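Local atomic coordinates of mitogen-activated protein kinase kinase kinase 15 (Homo sapiens, PDB entry 6V0M), a protein that phosphorylates MAP kinase kinases, probably in stress and apoptotic signalling, and probably assembles with related apoptosis signal-regulating kinases through its sterile alpha motif (SAM) domain. Residues Asp9-Gln14 against Cys54-Ala59; Ser32-Glu37 against Ser58-Tyr63. All coordinates share one frame; numbering follows the deposited sequence.

Contact 1 of 2, residues Asp9-Gln14 against Cys54-Ala59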
ATOM      1  N   ASP A   9       7.267   6.763   2.628  1.00 26.97           N
ATOM      2  CA  ASP A   9       6.960   7.186   3.986  1.00 31.51           C
ATOM      3  C   ASP A   9       5.699   6.506   4.542  1.00 30.32           C
ATOM      4  O   ASP A   9       5.684   6.067   5.680  1.00 28.55           O
ATOM      5  CB  ASP A   9       6.830   8.705   4.078  1.00 34.24           C
ATOM      6  CG  ASP A   9       8.154   9.425   3.921  1.00 36.10           C
ATOM      7  OD1 ASP A   9       9.256   8.795   4.042  1.00 39.29           O
ATOM      8  OD2 ASP A   9       8.073  10.651   3.669  1.00 37.13           O
ATOM      9  N   TRP A  10       4.655   6.409   3.709  1.00 30.44           N
ATOM     10  CA  TRP A  10       3.379   5.783   4.079  1.00 29.73           C
ATOM     11  C   TRP A  10       3.564   4.253   4.303  1.00 29.75           C
ATOM     12  O   TRP A  10       3.064   3.704   5.280  1.00 29.17           O
ATOM     13  CB  TRP A  10       2.315   6.051   2.998  1.00 29.03           C
ATOM     14  CG  TRP A  10       0.946   5.497   3.306  1.00 32.29           C
ATOM     15  CD1 TRP A  10      -0.055   6.129   3.913  1.00 35.47           C
ATOM     16  CD2 TRP A  10       0.469   4.176   3.012  1.00 29.33           C
ATOM     17  NE1 TRP A  10      -1.187   5.330   3.969  1.00 30.69           N
ATOM     18  CE2 TRP A  10      -0.867   4.107   3.454  1.00 29.58           C
ATOM     19  CE3 TRP A  10       1.025   3.069   2.358  1.00 27.46           C
ATOM     20  CZ2 TRP A  10      -1.646   2.968   3.299  1.00 30.38           C
ATOM     21  CZ3 TRP A  10       0.267   1.948   2.228  1.00 31.24           C
ATOM     22  CH2 TRP A  10      -1.081   1.917   2.686  1.00 29.76           C
ATOM     23  N   LEU A  11       4.339   3.589   3.428  1.00 24.39           N
ATOM     24  CA  LEU A  11       4.663   2.174   3.541  1.00 23.49           C
ATOM     25  C   LEU A  11       5.402   1.909   4.877  1.00 29.13           C
ATOM     26  O   LEU A  11       5.079   0.946   5.564  1.00 29.18           O
ATOM     27  CB  LEU A  11       5.486   1.662   2.344  1.00 27.47           C
ATOM     28  CG  LEU A  11       4.729   1.543   1.021  1.00 25.26           C
ATOM     29  CD1 LEU A  11       5.757   1.147  -0.078  1.00 25.32           C
ATOM     30  CD2 LEU A  11       3.601   0.512   1.026  1.00 27.90           C
ATOM     31  N   ARG A  12       6.375   2.758   5.222  1.00 28.39           N
ATOM     32  CA  ARG A  12       7.144   2.630   6.450  1.00 32.89           C
ATOM     33  C   ARG A  12       6.235   2.814   7.647  1.00 31.70           C
ATOM     34  O   ARG A  12       6.397   2.136   8.614  1.00 38.90           O
ATOM     35  CB  ARG A  12       8.292   3.628   6.514  1.00 39.44           C
ATOM     36  CG  ARG A  12       9.473   3.266   5.587  1.00 47.77           C
ATOM     37  CD  ARG A  12      10.815   3.722   6.146  1.00 59.42           C
ATOM     38  NE  ARG A  12      11.543   4.541   5.173  1.00 61.52           N
ATOM     39  CZ  ARG A  12      11.350   5.846   4.968  1.00 60.19           C
ATOM     40  NH1 ARG A  12      10.428   6.534   5.660  1.00 58.39           N
ATOM     41  NH2 ARG A  12      12.073   6.472   4.042  1.00 61.93           N
ATOM     42  N   LEU A  13       5.268   3.731   7.551  1.00 35.51           N
ATOM     43  CA  LEU A  13       4.281   3.957   8.625  1.00 38.70           C
ATOM     44  C   LEU A  13       3.405   2.694   8.868  1.00 39.08           C
ATOM     45  O   LEU A  13       2.935   2.464   9.967  1.00 40.34           O
ATOM     46  CB  LEU A  13       3.388   5.132   8.256  1.00 45.40           C
ATOM     47  CG  LEU A  13       2.486   5.760   9.307  1.00 59.20           C
ATOM     48  CD1 LEU A  13       3.352   6.377  10.413  1.00 57.11           C
ATOM     49  CD2 LEU A  13       1.564   6.777   8.654  1.00 58.47           C
ATOM     50  N   GLN A  14       3.192   1.877   7.842  1.00 36.52           N
ATOM     51  CA  GLN A  14       2.471   0.605   7.963  1.00 35.37           C
ATOM     52  C   GLN A  14       3.418  -0.547   8.367  1.00 33.23           C
ATOM     53  O   GLN A  14       3.007  -1.719   8.403  1.00 33.99           O
ATOM     54  CB  GLN A  14       1.739   0.248   6.645  1.00 35.44           C
ATOM     55  CG  GLN A  14       0.922   1.378   5.952  1.00 31.59           C
ATOM     56  CD  GLN A  14       0.127   2.213   6.867  1.00 41.57           C
ATOM     57  OE1 GLN A  14      -0.567   1.664   7.702  1.00 41.60           O
ATOM     58  NE2 GLN A  14       0.211   3.564   6.744  1.00 44.81           N
ATOM     59  N   CYS A  54      -1.846  -7.496   6.251  1.00 26.97           N
ATOM     60  CA  CYS A  54      -3.034  -7.249   7.149  1.00 28.92           C
ATOM     61  C   CYS A  54      -3.135  -5.766   7.488  1.00 30.90           C
ATOM     62  O   CYS A  54      -4.169  -5.144   7.244  1.00 29.22           O
ATOM     63  CB  CYS A  54      -2.865  -8.092   8.335  1.00 33.86           C
ATOM     64  SG  CYS A  54      -4.099  -7.811   9.575  1.00 36.00           S
ATOM     65  N   ARG A  55      -2.004  -5.204   7.924  1.00 30.35           N
ATOM     66  CA  ARG A  55      -1.869  -3.793   8.274  1.00 35.61           C
ATOM     67  C   ARG A  55      -2.137  -2.865   7.142  1.00 32.22           C
ATOM     68  O   ARG A  55      -2.862  -1.852   7.273  1.00 31.78           O
ATOM     69  CB  ARG A  55      -0.407  -3.517   8.774  1.00 38.72           C
ATOM     70  CG  ARG A  55      -0.294  -3.998  10.184  1.00 41.88           C
ATOM     71  CD  ARG A  55       0.974  -3.618  10.921  1.00 42.25           C
ATOM     72  NE  ARG A  55       2.110  -3.856  10.121  1.00 48.32           N
ATOM     73  CZ  ARG A  55       2.903  -4.904  10.174  1.00 36.70           C
ATOM     74  NH1 ARG A  55       2.737  -5.962  10.980  1.00 32.58           N
ATOM     75  NH2 ARG A  55       3.875  -4.920   9.322  1.00 38.22           N
ATOM     76  N   LEU A  56      -1.496  -3.158   6.003  1.00 28.27           N
ATOM     77  CA  LEU A  56      -1.623  -2.332   4.855  1.00 29.94           C
ATOM     78  C   LEU A  56      -3.073  -2.313   4.316  1.00 25.30           C
ATOM     79  O   LEU A  56      -3.649  -1.234   4.048  1.00 26.73           O
ATOM     80  CB  LEU A  56      -0.606  -2.812   3.819  1.00 29.99           C
ATOM     81  CG  LEU A  56      -0.325  -1.822   2.732  1.00 33.83           C
ATOM     82  CD1 LEU A  56       1.075  -2.105   2.177  1.00 31.16           C
ATOM     83  CD2 LEU A  56      -1.434  -1.993   1.734  1.00 32.28           C
ATOM     84  N   TRP A  57      -3.662  -3.498   4.199  1.00 24.29           N
ATOM     85  CA  TRP A  57      -5.010  -3.578   3.703  1.00 26.62           C
ATOM     86  C   TRP A  57      -6.011  -2.933   4.673  1.00 28.26           C
ATOM     87  O   TRP A  57      -7.009  -2.353   4.243  1.00 24.11           O
ATOM     88  CB  TRP A  57      -5.394  -5.035   3.452  1.00 28.24           C
ATOM     89  CG  TRP A  57      -6.683  -5.165   2.816  1.00 30.88           C
ATOM     90  CD1 TRP A  57      -7.819  -5.685   3.349  1.00 32.20           C
ATOM     91  CD2 TRP A  57      -7.004  -4.742   1.481  1.00 29.34           C
ATOM     92  NE1 TRP A  57      -8.837  -5.585   2.449  1.00 35.34           N
ATOM     93  CE2 TRP A  57      -8.353  -5.040   1.276  1.00 31.83           C
ATOM     94  CE3 TRP A  57      -6.283  -4.156   0.457  1.00 28.97           C
ATOM     95  CZ2 TRP A  57      -8.999  -4.751   0.066  1.00 36.74           C
ATOM     96  CZ3 TRP A  57      -6.929  -3.933  -0.775  1.00 29.59           C
ATOM     97  CH2 TRP A  57      -8.245  -4.219  -0.935  1.00 31.28           C
ATOM     98  N   SER A  58      -5.771  -3.063   5.971  1.00 29.37           N
ATOM     99  CA  SER A  58      -6.643  -2.398   6.952  1.00 28.57           C
ATOM    100  C   SER A  58      -6.605  -0.882   6.776  1.00 26.42           C
ATOM    101  O   SER A  58      -7.692  -0.237   6.739  1.00 26.94           O
ATOM    102  CB  SER A  58      -6.297  -2.761   8.406  1.00 39.74           C
ATOM    103  OG  SER A  58      -4.997  -2.362   8.725  1.00 45.35           O
ATOM    104  N   ALA A  59      -5.401  -0.318   6.558  1.00 28.28           N
ATOM    105  CA  ALA A  59      -5.257   1.127   6.274  1.00 27.20           C
ATOM    106  C   ALA A  59      -5.982   1.560   4.973  1.00 28.52           C
ATOM    107  O   ALA A  59      -6.774   2.532   4.970  1.00 26.50           O
ATOM    108  CB  ALA A  59      -3.849   1.642   6.265  1.00 26.16           C
TER
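Trp10 lays the six-membered end of its indole against Leu56, CH2 and CG lying 3.8 Å apart, and the two side chains cross at about a right angle. This contact belongs to the SAM domain, a compact five-helix bundle, in which the first helix, 4-13, packs on the long last one, 50-70. The local helix axes approach to 10.8 Å at an angle of 117°, so large side chains have to bridge the interval. Trp10 does so with CG anti to its backbone N (chi1 -178°), and CZ2 also comes to 3.9 Å from CB of Ala59. Beside the indole, at its edge and in its plane, CD2 of Leu11 touches CD1 of the same Leu56. Leu11 also touches Ile21 and Ile24 of helix 18-26, while Leu56 continues onto Ile34 of helix 31-37.

Gln14 closes the polar side of the contact. Its chain is bent at chi2, which turns CD back. The amide nitrogen NE2 lies 3.5 Å above the plane of the Trp10 ring, offset toward the rim. The same NE2 donates to the carbonyl O of Trp10, which also accepts from the backbone N of Gln14; the two donors reach it from opposite faces of the carbonyl plane. With the amide tied back in this way, OE1 is directed to CB of Ala59, 3.6 Å off. The backbone O of Gln14, just past the helix end, receives NE of Arg55 at 2.9 Å in a nearly straight bond (169°). NH2 of Arg55 adds a weak second bond to that oxygen, which sits at the guanidinium edge, close to its plane.

Contact 2 of 2, residues Ser32-Glu37 against Ser58-Tyr63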
ATOM      1  N   SER A  32      -1.378   6.765  -4.727  1.00 28.20           N
ATOM      2  CA  SER A  32      -2.753   6.756  -5.260  1.00 27.19           C
ATOM      3  C   SER A  32      -3.256   5.366  -5.637  1.00 27.40           C
ATOM      4  O   SER A  32      -4.418   4.955  -5.346  1.00 29.26           O
ATOM      5  CB  SER A  32      -2.870   7.692  -6.457  1.00 32.14           C
ATOM      6  OG  SER A  32      -4.192   7.731  -6.845  1.00 30.50           O
ATOM      7  N   ASP A  33      -2.398   4.605  -6.329  1.00 26.43           N
ATOM      8  CA  ASP A  33      -2.738   3.244  -6.719  1.00 24.56           C
ATOM      9  C   ASP A  33      -3.078   2.398  -5.476  1.00 22.73           C
ATOM     10  O   ASP A  33      -4.012   1.550  -5.549  1.00 25.18           O
ATOM     11  CB  ASP A  33      -1.613   2.524  -7.534  1.00 25.61           C
ATOM     12  CG  ASP A  33      -1.247   3.176  -8.827  1.00 29.79           C
ATOM     13  OD1 ASP A  33      -2.118   3.738  -9.537  1.00 27.43           O
ATOM     14  OD2 ASP A  33      -0.044   3.038  -9.236  1.00 35.00           O
ATOM     15  N   ILE A  34      -2.250   2.507  -4.408  1.00 23.74           N
ATOM     16  CA  ILE A  34      -2.378   1.678  -3.220  1.00 23.02           C
ATOM     17  C   ILE A  34      -3.697   2.045  -2.518  1.00 23.10           C
ATOM     18  O   ILE A  34      -4.459   1.181  -2.220  1.00 21.35           O
ATOM     19  CB  ILE A  34      -1.195   1.796  -2.263  1.00 21.10           C
ATOM     20  CG1 ILE A  34       0.146   1.286  -2.924  1.00 25.00           C
ATOM     21  CG2 ILE A  34      -1.386   1.006  -1.031  1.00 26.89           C
ATOM     22  CD1 ILE A  34       0.039  -0.049  -3.556  1.00 28.55           C
ATOM     23  N   LEU A  35      -3.922   3.346  -2.357  1.00 25.39           N
ATOM     24  CA  LEU A  35      -5.159   3.804  -1.646  1.00 27.82           C
ATOM     25  C   LEU A  35      -6.452   3.483  -2.385  1.00 24.64           C
ATOM     26  O   LEU A  35      -7.482   3.206  -1.769  1.00 30.04           O
ATOM     27  CB  LEU A  35      -5.047   5.291  -1.390  1.00 26.19           C
ATOM     28  CG  LEU A  35      -3.944   5.720  -0.429  1.00 29.15           C
ATOM     29  CD1 LEU A  35      -3.891   7.256  -0.456  1.00 36.30           C
ATOM     30  CD2 LEU A  35      -4.027   5.116   0.955  1.00 30.45           C
ATOM     31  N   ASN A  36      -6.428   3.618  -3.714  1.00 22.52           N
ATOM     32  CA  ASN A  36      -7.641   3.605  -4.562  1.00 28.62           C
ATOM     33  C   ASN A  36      -7.873   2.360  -5.468  1.00 30.94           C
ATOM     34  O   ASN A  36      -8.986   1.969  -5.716  1.00 26.35           O
ATOM     35  CB  ASN A  36      -7.666   4.861  -5.406  1.00 29.44           C
ATOM     36  CG  ASN A  36      -7.714   6.103  -4.540  1.00 29.71           C
ATOM     37  OD1 ASN A  36      -8.698   6.299  -3.847  1.00 30.69           O
ATOM     38  ND2 ASN A  36      -6.628   6.877  -4.478  1.00 30.46           N
ATOM     39  N   GLU A  37      -6.794   1.752  -5.981  1.00 25.87           N
ATOM     40  CA  GLU A  37      -6.899   0.792  -7.086  1.00 28.66           C
ATOM     41  C   GLU A  37      -6.565  -0.634  -6.753  1.00 29.69           C
ATOM     42  O   GLU A  37      -7.171  -1.529  -7.281  1.00 30.73           O
ATOM     43  CB  GLU A  37      -5.938   1.205  -8.229  1.00 35.40           C
ATOM     44  CG  GLU A  37      -6.012   2.660  -8.649  1.00 40.78           C
ATOM     45  CD  GLU A  37      -7.255   2.934  -9.445  1.00 49.20           C
ATOM     46  OE1 GLU A  37      -7.429   2.249 -10.463  1.00 58.65           O
ATOM     47  OE2 GLU A  37      -8.014   3.854  -9.122  1.00 54.28           O
ATOM     48  N   SER A  58      -5.771  -3.063   5.971  1.00 29.37           N
ATOM     49  CA  SER A  58      -6.643  -2.398   6.952  1.00 28.57           C
ATOM     50  C   SER A  58      -6.605  -0.882   6.776  1.00 26.42           C
ATOM     51  O   SER A  58      -7.692  -0.237   6.739  1.00 26.94           O
ATOM     52  CB  SER A  58      -6.297  -2.761   8.406  1.00 39.74           C
ATOM     53  OG  SER A  58      -4.997  -2.362   8.725  1.00 45.35           O
ATOM     54  N   ALA A  59      -5.401  -0.318   6.558  1.00 28.28           N
ATOM     55  CA  ALA A  59      -5.257   1.127   6.274  1.00 27.20           C
ATOM     56  C   ALA A  59      -5.982   1.560   4.973  1.00 28.52           C
ATOM     57  O   ALA A  59      -6.774   2.532   4.970  1.00 26.50           O
ATOM     58  CB  ALA A  59      -3.849   1.642   6.265  1.00 26.16           C
ATOM     59  N   VAL A  60      -5.748   0.813   3.896  1.00 21.58           N
ATOM     60  CA  VAL A  60      -6.383   1.064   2.610  1.00 21.74           C
ATOM     61  C   VAL A  60      -7.948   0.986   2.770  1.00 24.09           C
ATOM     62  O   VAL A  60      -8.688   1.873   2.312  1.00 25.49           O
ATOM     63  CB  VAL A  60      -5.886   0.088   1.579  1.00 24.50           C
ATOM     64  CG1 VAL A  60      -6.696   0.156   0.305  1.00 27.06           C
ATOM     65  CG2 VAL A  60      -4.391   0.316   1.316  1.00 25.90           C
ATOM     66  N   SER A  61      -8.448  -0.076   3.439  1.00 23.75           N
ATOM     67  CA  SER A  61      -9.867  -0.289   3.590  1.00 27.48           C
ATOM     68  C   SER A  61     -10.549   0.834   4.398  1.00 27.03           C
ATOM     69  O   SER A  61     -11.649   1.268   4.027  1.00 24.93           O
ATOM     70  CB  SER A  61     -10.179  -1.636   4.243  1.00 30.88           C
ATOM     71  OG  SER A  61      -9.602  -2.658   3.475  1.00 34.01           O
ATOM     72  N   GLN A  62      -9.903   1.274   5.472  1.00 25.06           N
ATOM     73  CA  GLN A  62     -10.426   2.407   6.270  1.00 28.13           C
ATOM     74  C   GLN A  62     -10.485   3.707   5.478  1.00 26.09           C
ATOM     75  O   GLN A  62     -11.467   4.492   5.603  1.00 26.27           O
ATOM     76  CB  GLN A  62      -9.557   2.649   7.496  1.00 32.57           C
ATOM     77  CG  GLN A  62      -9.584   1.521   8.502  1.00 35.97           C
ATOM     78  CD  GLN A  62      -8.669   1.826   9.671  1.00 45.89           C
ATOM     79  OE1 GLN A  62      -8.791   2.888  10.310  1.00 50.49           O
ATOM     80  NE2 GLN A  62      -7.758   0.902   9.965  1.00 46.46           N
ATOM     81  N   TYR A  63      -9.455   3.950   4.645  1.00 24.21           N
ATOM     82  CA  TYR A  63      -9.430   5.105   3.771  1.00 23.83           C
ATOM     83  C   TYR A  63     -10.602   5.027   2.800  1.00 21.96           C
ATOM     84  O   TYR A  63     -11.350   6.015   2.668  1.00 23.56           O
ATOM     85  CB  TYR A  63      -8.100   5.251   2.985  1.00 22.86           C
ATOM     86  CG  TYR A  63      -8.159   6.331   1.984  1.00 24.43           C
ATOM     87  CD1 TYR A  63      -8.185   7.712   2.382  1.00 32.02           C
ATOM     88  CD2 TYR A  63      -8.334   6.035   0.652  1.00 24.80           C
ATOM     89  CE1 TYR A  63      -8.306   8.688   1.442  1.00 37.60           C
ATOM     90  CE2 TYR A  63      -8.382   7.014  -0.312  1.00 27.40           C
ATOM     91  CZ  TYR A  63      -8.392   8.345   0.096  1.00 36.99           C
ATOM     92  OH  TYR A  63      -8.466   9.388  -0.812  1.00 37.67           O
TER
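The backbone O of Ser32 is gripped twice by Asn36, through the backbone N at 2.9 Å and through the side-chain ND2 at 3.1 Å, the latter arriving in the carbonyl plane on a lone pair. With ND2 committed to its own helix, OD1 of Asn36 comes to 3.6 Å from CE2 of Tyr63, at the edge of the ring and in its plane, while the amide and ring planes stand 73° apart. An alanine at Asn36 would probably leave the Ser32 carbonyl with just its backbone donor from this residue and open a gap beside the rim of Tyr63. Tyr63 holds its CG anti to the backbone N (chi1 173°), and CB of Leu35 lies above the ring plane on the CD2-CE2 side, 3.9 Å from CE2.

In the SAM fold this is where the short helix 31-37 rests on the long C-terminal helix, their local axes 8.9 Å apart and inclined at 63°. Val60 fills the approach: CG1 lies 3.5 Å from the backbone O of Ile34, and CG2 meets CG2 of Ile34 at 3.9 Å, the two side chains crossing at about a right angle. A wider pi-type turn spans residues 33-37, and within it the carbonyl O of Leu35 accepts a hydrogen bond from NE of Arg64.

In the fold
Contacts 1 and 2 lie 9 Å apart between their centres and follow one another along helix 50-70, sharing Ser58 and Ala59. Their other halves come from helix 4-13 with the residue after it and from helix 31-37, in that order along the chain, so two earlier helices dock on successive turns of the last one. The hydrophobic parts are continuous: CZ3 of Trp10 packs on CG2 of Ile34 at 3.8 Å, and CH2 of Trp10 reaches CG2 of Val60. Contact 1 thus runs directly into contact 2, and three helices of the SAM domain are joined in a single folded unit.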